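Local coordinates for probable Rab-related GTPase (Acanthamoeba polyphaga mimivirus, PDB 5XC5), which binds GTP with a magnesium ion as a small GTPase of the Rab family and may take part in protein transport, at residues 5-11 with 79-85; 23-27 with 43-47; 49-55 with 165-169. The protein carries 1 engineered substitution. One frame throughout, in Å; residues are numbered along the deposited sequence. Where two conformers were deposited one is given.

Interaction 1 (5-11 with 79-85)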
loop_
_atom_site.group_PDB
_atom_site.type_symbol
_atom_site.label_atom_id
_atom_site.label_comp_id
_atom_site.label_asym_id
_atom_site.label_seq_id
_atom_site.Cartn_x
_atom_site.Cartn_y
_atom_site.Cartn_z
ATOM N N GLY A 5 6.938 16.886 -5.890
ATOM C CA GLY A 5 6.549 15.484 -5.896
ATOM C C GLY A 5 5.357 15.154 -5.012
ATOM O O GLY A 5 4.797 16.019 -4.339
ATOM N N TYR A 6 4.972 13.882 -4.996
ATOM C CA TYR A 6 3.798 13.425 -4.267
ATOM C C TYR A 6 4.217 12.327 -3.301
ATOM O O TYR A 6 4.636 11.250 -3.732
ATOM C CB TYR A 6 2.750 12.885 -5.244
ATOM C CG TYR A 6 2.172 13.943 -6.152
ATOM C CD1 TYR A 6 2.867 14.392 -7.266
ATOM C CD2 TYR A 6 0.935 14.506 -5.878
ATOM C CE1 TYR A 6 2.339 15.384 -8.088
ATOM C CE2 TYR A 6 0.394 15.489 -6.703
ATOM C CZ TYR A 6 1.106 15.918 -7.801
ATOM O OH TYR A 6 0.567 16.900 -8.615
ATOM N N LYS A 7 4.086 12.591 -2.000
ATOM C CA LYS A 7 4.519 11.631 -0.990
ATOM C C LYS A 7 3.504 10.500 -0.856
ATOM O O LYS A 7 2.342 10.731 -0.514
ATOM C CB LYS A 7 4.752 12.310 0.358
ATOM C CG LYS A 7 5.101 11.315 1.473
ATOM C CD LYS A 7 5.561 11.999 2.753
ATOM C CE LYS A 7 5.818 10.963 3.845
ATOM N NZ LYS A 7 6.384 11.576 5.090
ATOM N N ILE A 8 3.954 9.283 -1.136
ATOM C CA ILE A 8 3.158 8.067 -1.016
ATOM C C ILE A 8 3.855 7.176 -0.002
ATOM O O ILE A 8 5.062 6.937 -0.115
ATOM C CB ILE A 8 3.069 7.314 -2.361
ATOM C CG1 ILE A 8 2.762 8.256 -3.530
ATOM C CG2 ILE A 8 2.082 6.130 -2.268
ATOM C CD1 ILE A 8 1.439 8.944 -3.438
ATOM N N ILE A 9 3.103 6.665 0.975
ATOM C CA ILE A 9 3.657 5.691 1.914
ATOM C C ILE A 9 2.927 4.359 1.778
ATOM O O ILE A 9 1.727 4.312 1.480
ATOM C CB ILE A 9 3.639 6.167 3.384
ATOM C CG1 ILE A 9 2.205 6.345 3.891
ATOM C CG2 ILE A 9 4.489 7.421 3.565
ATOM C CD1 ILE A 9 2.128 6.679 5.368
ATOM N N LEU A 10 3.658 3.273 2.020
ATOM C CA LEU A 10 3.077 1.941 2.151
ATOM C C LEU A 10 3.167 1.544 3.612
ATOM O O LEU A 10 4.261 1.555 4.195
ATOM C CB LEU A 10 3.813 0.899 1.308
ATOM C CG LEU A 10 3.650 1.053 -0.196
ATOM C CD1 LEU A 10 4.722 1.971 -0.732
ATOM C CD2 LEU A 10 3.677 -0.328 -0.879
ATOM N N ILE A 11 2.017 1.205 4.200
ATOM C CA ILE A 11 1.940 0.735 5.576
ATOM C C ILE A 11 1.108 -0.541 5.611
ATOM O O ILE A 11 0.335 -0.827 4.694
ATOM C CB ILE A 11 1.368 1.795 6.539
ATOM C CG1 ILE A 11 -0.096 2.084 6.211
ATOM C CG2 ILE A 11 2.175 3.093 6.461
ATOM C CD1 ILE A 11 -0.731 3.194 7.083
ATOM N N SER A 79 1.886 12.940 4.149
ATOM C CA SER A 79 1.583 11.974 3.104
ATOM C C SER A 79 0.395 12.466 2.294
ATOM O O SER A 79 -0.600 12.931 2.858
ATOM C CB SER A 79 1.245 10.627 3.733
ATOM O OG SER A 79 2.387 10.072 4.354
ATOM N N LEU A 80 0.496 12.372 0.969
ATOM C CA LEU A 80 -0.630 12.666 0.096
ATOM C C LEU A 80 -1.403 11.420 -0.314
ATOM O O LEU A 80 -2.621 11.484 -0.487
ATOM C CB LEU A 80 -0.150 13.410 -1.159
ATOM C CG LEU A 80 0.548 14.745 -0.869
ATOM C CD1 LEU A 80 0.954 15.450 -2.165
ATOM C CD2 LEU A 80 -0.330 15.645 -0.023
ATOM N N GLY A 81 -0.726 10.288 -0.452
ATOM C CA GLY A 81 -1.395 9.035 -0.734
ATOM C C GLY A 81 -0.834 7.954 0.168
ATOM O O GLY A 81 0.310 8.020 0.613
ATOM N N CYS A 82 -1.659 6.954 0.431
ATOM C CA CYS A 82 -1.228 5.847 1.272
ATOM C C CYS A 82 -1.788 4.550 0.720
ATOM O O CYS A 82 -2.989 4.453 0.444
ATOM C CB CYS A 82 -1.704 6.046 2.720
ATOM S SG CYS A 82 -1.313 4.677 3.846
ATOM N N LEU A 83 -0.916 3.554 0.590
ATOM C CA LEU A 83 -1.314 2.182 0.325
ATOM C C LEU A 83 -1.276 1.435 1.653
ATOM O O LEU A 83 -0.226 1.387 2.305
ATOM C CB LEU A 83 -0.324 1.554 -0.655
ATOM C CG LEU A 83 -0.227 2.210 -2.045
ATOM C CD1 LEU A 83 0.930 1.631 -2.824
ATOM C CD2 LEU A 83 -1.506 2.004 -2.834
ATOM N N VAL A 84 -2.414 0.870 2.063
ATOM C CA VAL A 84 -2.479 0.046 3.269
ATOM C C VAL A 84 -2.637 -1.401 2.824
ATOM O O VAL A 84 -3.691 -1.790 2.313
ATOM C CB VAL A 84 -3.628 0.464 4.194
ATOM C CG1 VAL A 84 -3.558 -0.321 5.505
ATOM C CG2 VAL A 84 -3.559 1.959 4.479
ATOM N N VAL A 85 -1.590 -2.203 3.019
ATOM C CA VAL A 85 -1.507 -3.540 2.445
ATOM C C VAL A 85 -1.828 -4.584 3.506
ATOM O O VAL A 85 -1.427 -4.450 4.668
ATOM C CB VAL A 85 -0.104 -3.755 1.844
ATOM C CG1 VAL A 85 -0.038 -5.068 1.086
ATOM C CG2 VAL A 85 0.267 -2.583 0.932
#

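Interaction 2 (23-27 with 43-47)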
loop_
_atom_site.group_PDB
_atom_site.type_symbol
_atom_site.label_atom_id
_atom_site.label_comp_id
_atom_site.label_asym_id
_atom_site.label_seq_id
_atom_site.Cartn_x
_atom_site.Cartn_y
_atom_site.Cartn_z
ATOM N N HIS A 23 9.078 -3.021 -5.035
ATOM C CA HIS A 23 10.145 -3.457 -5.935
ATOM C C HIS A 23 9.584 -3.802 -7.306
ATOM O O HIS A 23 10.201 -3.501 -8.333
ATOM C CB HIS A 23 10.870 -4.676 -5.357
ATOM C CG HIS A 23 11.725 -4.386 -4.156
ATOM N ND1 HIS A 23 11.521 -3.306 -3.324
ATOM C CD2 HIS A 23 12.795 -5.048 -3.653
ATOM C CE1 HIS A 23 12.422 -3.316 -2.357
ATOM N NE2 HIS A 23 13.211 -4.362 -2.537
ATOM N N GLN A 24 8.408 -4.433 -7.342
ATOM C CA GLN A 24 7.792 -4.759 -8.620
ATOM C C GLN A 24 7.432 -3.494 -9.390
ATOM O O GLN A 24 7.662 -3.406 -10.599
ATOM C CB GLN A 24 6.560 -5.628 -8.371
ATOM C CG GLN A 24 5.862 -6.131 -9.628
ATOM C CD GLN A 24 6.688 -7.154 -10.386
ATOM O OE1 GLN A 24 7.367 -6.819 -11.348
ATOM N NE2 GLN A 24 6.629 -8.412 -9.952
ATOM N N PHE A 25 6.882 -2.490 -8.700
ATOM C CA PHE A 25 6.571 -1.219 -9.349
ATOM C C PHE A 25 7.826 -0.559 -9.909
ATOM O O PHE A 25 7.794 0.042 -10.990
ATOM C CB PHE A 25 5.863 -0.289 -8.359
ATOM C CG PHE A 25 5.580 1.087 -8.905
ATOM C CD1 PHE A 25 4.691 1.267 -9.953
ATOM C CD2 PHE A 25 6.197 2.197 -8.355
ATOM C CE1 PHE A 25 4.427 2.541 -10.454
ATOM C CE2 PHE A 25 5.943 3.465 -8.841
ATOM C CZ PHE A 25 5.054 3.635 -9.895
ATOM N N LEU A 26 8.942 -0.656 -9.185
ATOM C CA LEU A 26 10.182 -0.027 -9.630
ATOM C C LEU A 26 10.912 -0.836 -10.699
ATOM O O LEU A 26 11.549 -0.243 -11.580
ATOM C CB LEU A 26 11.109 0.188 -8.435
ATOM C CG LEU A 26 10.582 1.056 -7.304
ATOM C CD1 LEU A 26 11.498 0.911 -6.094
ATOM C CD2 LEU A 26 10.485 2.501 -7.727
ATOM N N PHE A 27 10.856 -2.170 -10.653
ATOM C CA PHE A 27 11.711 -2.993 -11.502
ATOM C C PHE A 27 10.905 -4.034 -12.267
ATOM O O PHE A 27 9.943 -4.606 -11.749
ATOM C CB PHE A 27 12.797 -3.691 -10.675
ATOM C CG PHE A 27 13.427 -2.805 -9.638
ATOM C CD1 PHE A 27 14.032 -1.613 -9.999
ATOM C CD2 PHE A 27 13.389 -3.150 -8.295
ATOM C CE1 PHE A 27 14.599 -0.788 -9.046
ATOM C CE2 PHE A 27 13.958 -2.325 -7.335
ATOM C CZ PHE A 27 14.562 -1.147 -7.711
ATOM N N ALA A 43 12.224 5.556 -2.475
ATOM C CA ALA A 43 12.488 5.495 -3.905
ATOM C C ALA A 43 11.557 6.479 -4.591
ATOM O O ALA A 43 10.470 6.774 -4.092
ATOM C CB ALA A 43 12.258 4.090 -4.461
ATOM N N SER A 44 11.985 6.981 -5.745
ATOM C CA SER A 44 11.176 7.904 -6.523
ATOM C C SER A 44 10.977 7.363 -7.932
ATOM O O SER A 44 11.859 6.702 -8.483
ATOM C CB SER A 44 11.838 9.281 -6.602
ATOM O OG SER A 44 10.913 10.238 -7.063
ATOM N N LYS A 45 9.805 7.638 -8.508
ATOM C CA LYS A 45 9.559 7.296 -9.904
ATOM C C LYS A 45 8.651 8.338 -10.530
ATOM O O LYS A 45 7.628 8.719 -9.950
ATOM C CB LYS A 45 8.923 5.906 -10.040
ATOM C CG LYS A 45 8.935 5.377 -11.474
ATOM C CD LYS A 45 8.434 3.945 -11.567
ATOM C CE LYS A 45 8.697 3.394 -12.961
ATOM N NZ LYS A 45 8.336 1.962 -13.110
ATOM N N GLN A 46 9.018 8.791 -11.723
ATOM C CA GLN A 46 8.218 9.750 -12.466
ATOM C C GLN A 46 7.373 9.016 -13.492
ATOM O O GLN A 46 7.881 8.167 -14.233
ATOM C CB GLN A 46 9.102 10.787 -13.152
ATOM C CG GLN A 46 9.570 11.862 -12.198
ATOM C CD GLN A 46 10.395 12.927 -12.872
ATOM O OE1 GLN A 46 9.945 14.058 -13.050
ATOM N NE2 GLN A 46 11.621 12.577 -13.232
ATOM N N VAL A 47 6.085 9.346 -13.521
ATOM C CA VAL A 47 5.103 8.609 -14.301
ATOM C C VAL A 47 4.241 9.602 -15.067
ATOM O O VAL A 47 4.086 10.761 -14.677
ATOM C CB VAL A 47 4.222 7.716 -13.399
ATOM C CG1 VAL A 47 5.061 6.630 -12.761
ATOM C CG2 VAL A 47 3.541 8.552 -12.318
HETATM O O HOH W 1 9.789 0.419 -14.502
#

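Interaction 3 (49-55 with 165-169)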
loop_
_atom_site.group_PDB
_atom_site.type_symbol
_atom_site.label_atom_id
_atom_site.label_comp_id
_atom_site.label_asym_id
_atom_site.label_seq_id
_atom_site.Cartn_x
_atom_site.Cartn_y
_atom_site.Cartn_z
ATOM N N ALA A 49 0.595 10.598 -15.991
ATOM C CA ALA A 49 -0.780 10.370 -15.579
ATOM C C ALA A 49 -1.723 10.506 -16.773
ATOM O O ALA A 49 -1.350 10.980 -17.849
ATOM C CB ALA A 49 -1.181 11.344 -14.472
ATOM N N LYS A 50 -2.974 10.098 -16.560
ATOM C CA LYS A 50 -3.940 10.080 -17.656
ATOM C C LYS A 50 -4.234 11.477 -18.186
ATOM O O LYS A 50 -4.517 11.636 -19.380
ATOM C CB LYS A 50 -5.224 9.375 -17.225
ATOM C CG LYS A 50 -5.181 7.879 -17.435
ATOM C CD LYS A 50 -5.885 7.479 -18.724
ATOM C CE LYS A 50 -5.942 5.969 -18.847
ATOM N NZ LYS A 50 -6.208 5.353 -17.510
ATOM N N ASN A 51 -4.159 12.501 -17.337
ATOM C CA ASN A 51 -4.345 13.861 -17.823
ATOM C C ASN A 51 -3.115 14.418 -18.532
ATOM O O ASN A 51 -3.093 15.608 -18.868
ATOM C CB ASN A 51 -4.796 14.799 -16.697
ATOM C CG ASN A 51 -3.801 14.874 -15.557
ATOM O OD1 ASN A 51 -2.669 14.400 -15.660
ATOM N ND2 ASN A 51 -4.218 15.497 -14.464
ATOM N N GLY A 52 -2.093 13.594 -18.757
ATOM C CA GLY A 52 -0.912 14.014 -19.476
ATOM C C GLY A 52 0.179 14.637 -18.628
ATOM O O GLY A 52 1.291 14.837 -19.131
ATOM N N LYS A 53 -0.094 14.956 -17.367
ATOM C CA LYS A 53 0.944 15.520 -16.520
ATOM C C LYS A 53 1.914 14.440 -16.064
ATOM O O LYS A 53 1.538 13.280 -15.865
ATOM C CB LYS A 53 0.327 16.198 -15.300
ATOM C CG LYS A 53 -0.618 17.348 -15.620
ATOM C CD LYS A 53 -1.678 17.490 -14.530
ATOM C CE LYS A 53 -1.148 17.036 -13.172
ATOM N NZ LYS A 53 -2.218 16.923 -12.149
ATOM N N THR A 54 3.171 14.831 -15.903
ATOM C CA THR A 54 4.163 13.971 -15.287
ATOM C C THR A 54 4.136 14.217 -13.787
ATOM O O THR A 54 4.179 15.369 -13.337
ATOM C CB THR A 54 5.549 14.258 -15.865
ATOM O OG1 THR A 54 5.588 13.834 -17.231
ATOM C CG2 THR A 54 6.635 13.520 -15.094
ATOM N N LEU A 55 4.032 13.136 -13.021
ATOM C CA LEU A 55 3.992 13.186 -11.567
ATOM C C LEU A 55 5.190 12.428 -11.023
ATOM O O LEU A 55 5.489 11.317 -11.475
ATOM C CB LEU A 55 2.703 12.564 -11.003
ATOM C CG LEU A 55 1.356 13.246 -11.213
ATOM C CD1 LEU A 55 0.964 13.282 -12.663
ATOM C CD2 LEU A 55 0.286 12.543 -10.396
ATOM N N ILE A 165 -1.954 7.024 -8.837
ATOM C CA ILE A 165 -1.475 8.102 -9.699
ATOM C C ILE A 165 -2.636 8.974 -10.166
ATOM O O ILE A 165 -2.561 10.211 -10.121
ATOM C CB ILE A 165 -0.673 7.521 -10.878
ATOM C CG1 ILE A 165 0.644 6.928 -10.371
ATOM C CG2 ILE A 165 -0.441 8.591 -11.960
ATOM C CD1 ILE A 165 1.237 5.905 -11.303
ATOM N N ASP A 166 -3.727 8.343 -10.620
ATOM C CA ASP A 166 -4.893 9.108 -11.062
ATOM C C ASP A 166 -5.385 10.036 -9.960
ATOM O O ASP A 166 -5.687 11.207 -10.212
ATOM C CB ASP A 166 -6.037 8.178 -11.477
ATOM C CG ASP A 166 -5.740 7.375 -12.728
ATOM O OD1 ASP A 166 -4.708 7.617 -13.380
ATOM O OD2 ASP A 166 -6.564 6.498 -13.068
ATOM N N LYS A 167 -5.466 9.534 -8.727
ATOM C CA LYS A 167 -5.940 10.364 -7.627
ATOM C C LYS A 167 -4.964 11.493 -7.322
ATOM O O LYS A 167 -5.385 12.633 -7.100
ATOM C CB LYS A 167 -6.200 9.501 -6.391
ATOM C CG LYS A 167 -7.432 8.629 -6.491
ATOM C CD LYS A 167 -8.713 9.461 -6.442
ATOM C CE LYS A 167 -9.946 8.585 -6.437
ATOM N NZ LYS A 167 -9.957 7.698 -7.620
ATOM N N MET A 168 -3.658 11.209 -7.313
ATOM C CA MET A 168 -2.690 12.282 -7.094
ATOM C C MET A 168 -2.810 13.369 -8.151
ATOM O O MET A 168 -2.617 14.552 -7.849
ATOM C CB MET A 168 -1.261 11.733 -7.065
ATOM C CG MET A 168 -0.962 10.757 -5.918
ATOM S SD MET A 168 -1.218 11.418 -4.246
ATOM C CE MET A 168 -2.869 10.812 -3.888
ATOM N N SER A 169 -3.148 12.994 -9.386
ATOM C CA SER A 169 -3.230 13.976 -10.461
ATOM C C SER A 169 -4.403 14.930 -10.282
ATOM O O SER A 169 -4.423 15.989 -10.921
ATOM C CB SER A 169 -3.315 13.270 -11.819
ATOM O OG SER A 169 -4.620 12.787 -12.084
HETATM O O HOH W 2 -5.055 11.719 -14.615
HETATM O O HOH W 3 -1.839 17.005 -8.892
#

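Interaction 1 (5-11 with 79-85)
Ile-11 and Cys-82 meet on one face of the sheet. CD1 of Ile-11 lies 3.6 Å from SG of Cys-82. Ile-11 CG1 sits between the backbone N and the carbonyl carbon (chi1 66°), which brings this branch over both SG and CG2 of Val-84. Ile-9 has the same first torsion, and its CG1 also reaches SG of Cys-82, at 3.9 Å. Helix 91-107 packs on Cys-82 and Val-84 on this face. On the other face Leu-10 and Leu-83 lie side by side and point the same way, with Leu-10 CG 3.8 Å from Leu-83 CD1. Gly-81 has no side chain, and CD1 of Ile-8 reaches over its CA at 3.9 Å. Helix 154-169 packs here, on Ile-8 and Leu-83. The two strands are parallel neighbours in the central sheet of the Ras-like P-loop fold. Their backbones alternate bonds from Ile-9 N to Gly-81 O through to Val-85 N and Ile-11 O. The bond from Ile-11 N to Leu-83 O is 2.9 Å and nearly straight at the hydrogen (168°). At the start of the pairing Lys-7 O accepts two amides, Leu-80 N at 2.9 Å and Gly-81 N at 3.1 Å. The extended Lys-7 chain runs past Ser-79, with CE 3.6 Å from OG. Its NZ bonds to the carbonyls of Thr-77 and Tyr-75, while Ser-79 OG bonds to Tyr-76 O.

Interaction 2 (23-27 with 43-47)
Lys-45 sets CD over one face of the Phe-25 ring. This CD is 3.7 Å from CE2 of Phe-25 and makes a CH-pi contact. The contact joins the end of helix 18-26, which follows the P-loop, to strand 41-48, an outermost strand of the Ras-like sheet. The Lys-45 chain is extended from CG onward, with CG anti to the backbone N (chi1 -167°), and this carries the ammonium across the ring to the helix end. NZ stands 4.8 Å from the ring centroid and only 10° off the ring normal, a cation-pi arrangement. Phe-25 is also stacked with Phe-161 of helix 154-169. Beyond Lys-45 along the strand, CG1 of Val-47 comes obliquely to the ring, 4.1 Å from CZ of Phe-25. Toward the strand's start, the methyl of Ala-43 meets the fork of Leu-26, with CB 3.7 Å from CD1. The polar end of Lys-45 is gripped at the helix terminus. A water lies very close to Lys-45 NZ, a bond whose shortness makes it doubtful, and bonds only weakly to Leu-26 O. NZ also donates to Phe-25 O at 2.9 Å, approaching nearly along the C=O axis (162° at the oxygen).

Interaction 3 (49-55 with 165-169)
Leu-55 and Ala-49 make the apolar part of this contact against helix 154-169. CD2 of Leu-55 lies 3.8 Å from CB of Met-168 and also rests against Ser-169 N and Ile-165 O. The methyl of Ala-49 packs 3.8 Å from CG2 of Ile-165 and touches CB of Ser-169. These residues join the last helix of the Ras-like fold to the beta hairpin formed by strands 41-48 and 54-61. A type I turn from Ala-49 to Gly-52 lies in the hairpin connection. Just beyond it, Lys-53 N donates to OD1 of Asn-51 at 3.1 Å, an Asx turn. Asn-51 CG lies between the backbone N and the carbonyl carbon (chi1 60°), which puts OD1 within reach of Lys-53 N and leaves ND2 beside Ser-169. ND2 lies 3.6 Å from CB of Ser-169.

The charged groups lie at the margin. In one of the two conformers of Asp-166, NZ of Lys-50 is 4.6 Å from OD2 of Asp-166, too far for direct contact, and any attraction between them is doubtful. The Lys-53 chain, bent at chi3, brings NZ 2.7 Å from Ser-169 O.

Two waters complete the polar bridging. One accepts weakly from Lys-53 NZ and donates to Met-168 O. The other accepts from Asn-51 N and donates to Ser-169 OG. That hydroxyl in turn donates to Asp-166 O, at 2.7 Å.

The three contacts share one sheet. Interactions 1 and 3 meet at Met-168. Its SD lies 3.7 Å from Ile-8 CD1, and its CE is 3.9 Å from Gly-81 CA. Interactions 2 and 3 meet in the hairpin, where Leu-55 N probably bonds to Val-47 O at 2.9 Å and Val-47 also packs on Ile-165. Interactions 1 and 2 do not touch, their nearest atoms being about 7 Å apart, but strand 6-12 leads through the P-loop into helix 18-26. Interaction 1 lies nearest the nucleotide, with the Val-85 side chain about 6 Å from GTP. In interaction 2 the Leu-26 side chain is about 12 Å from it. Interaction 3 lies away from the binding site.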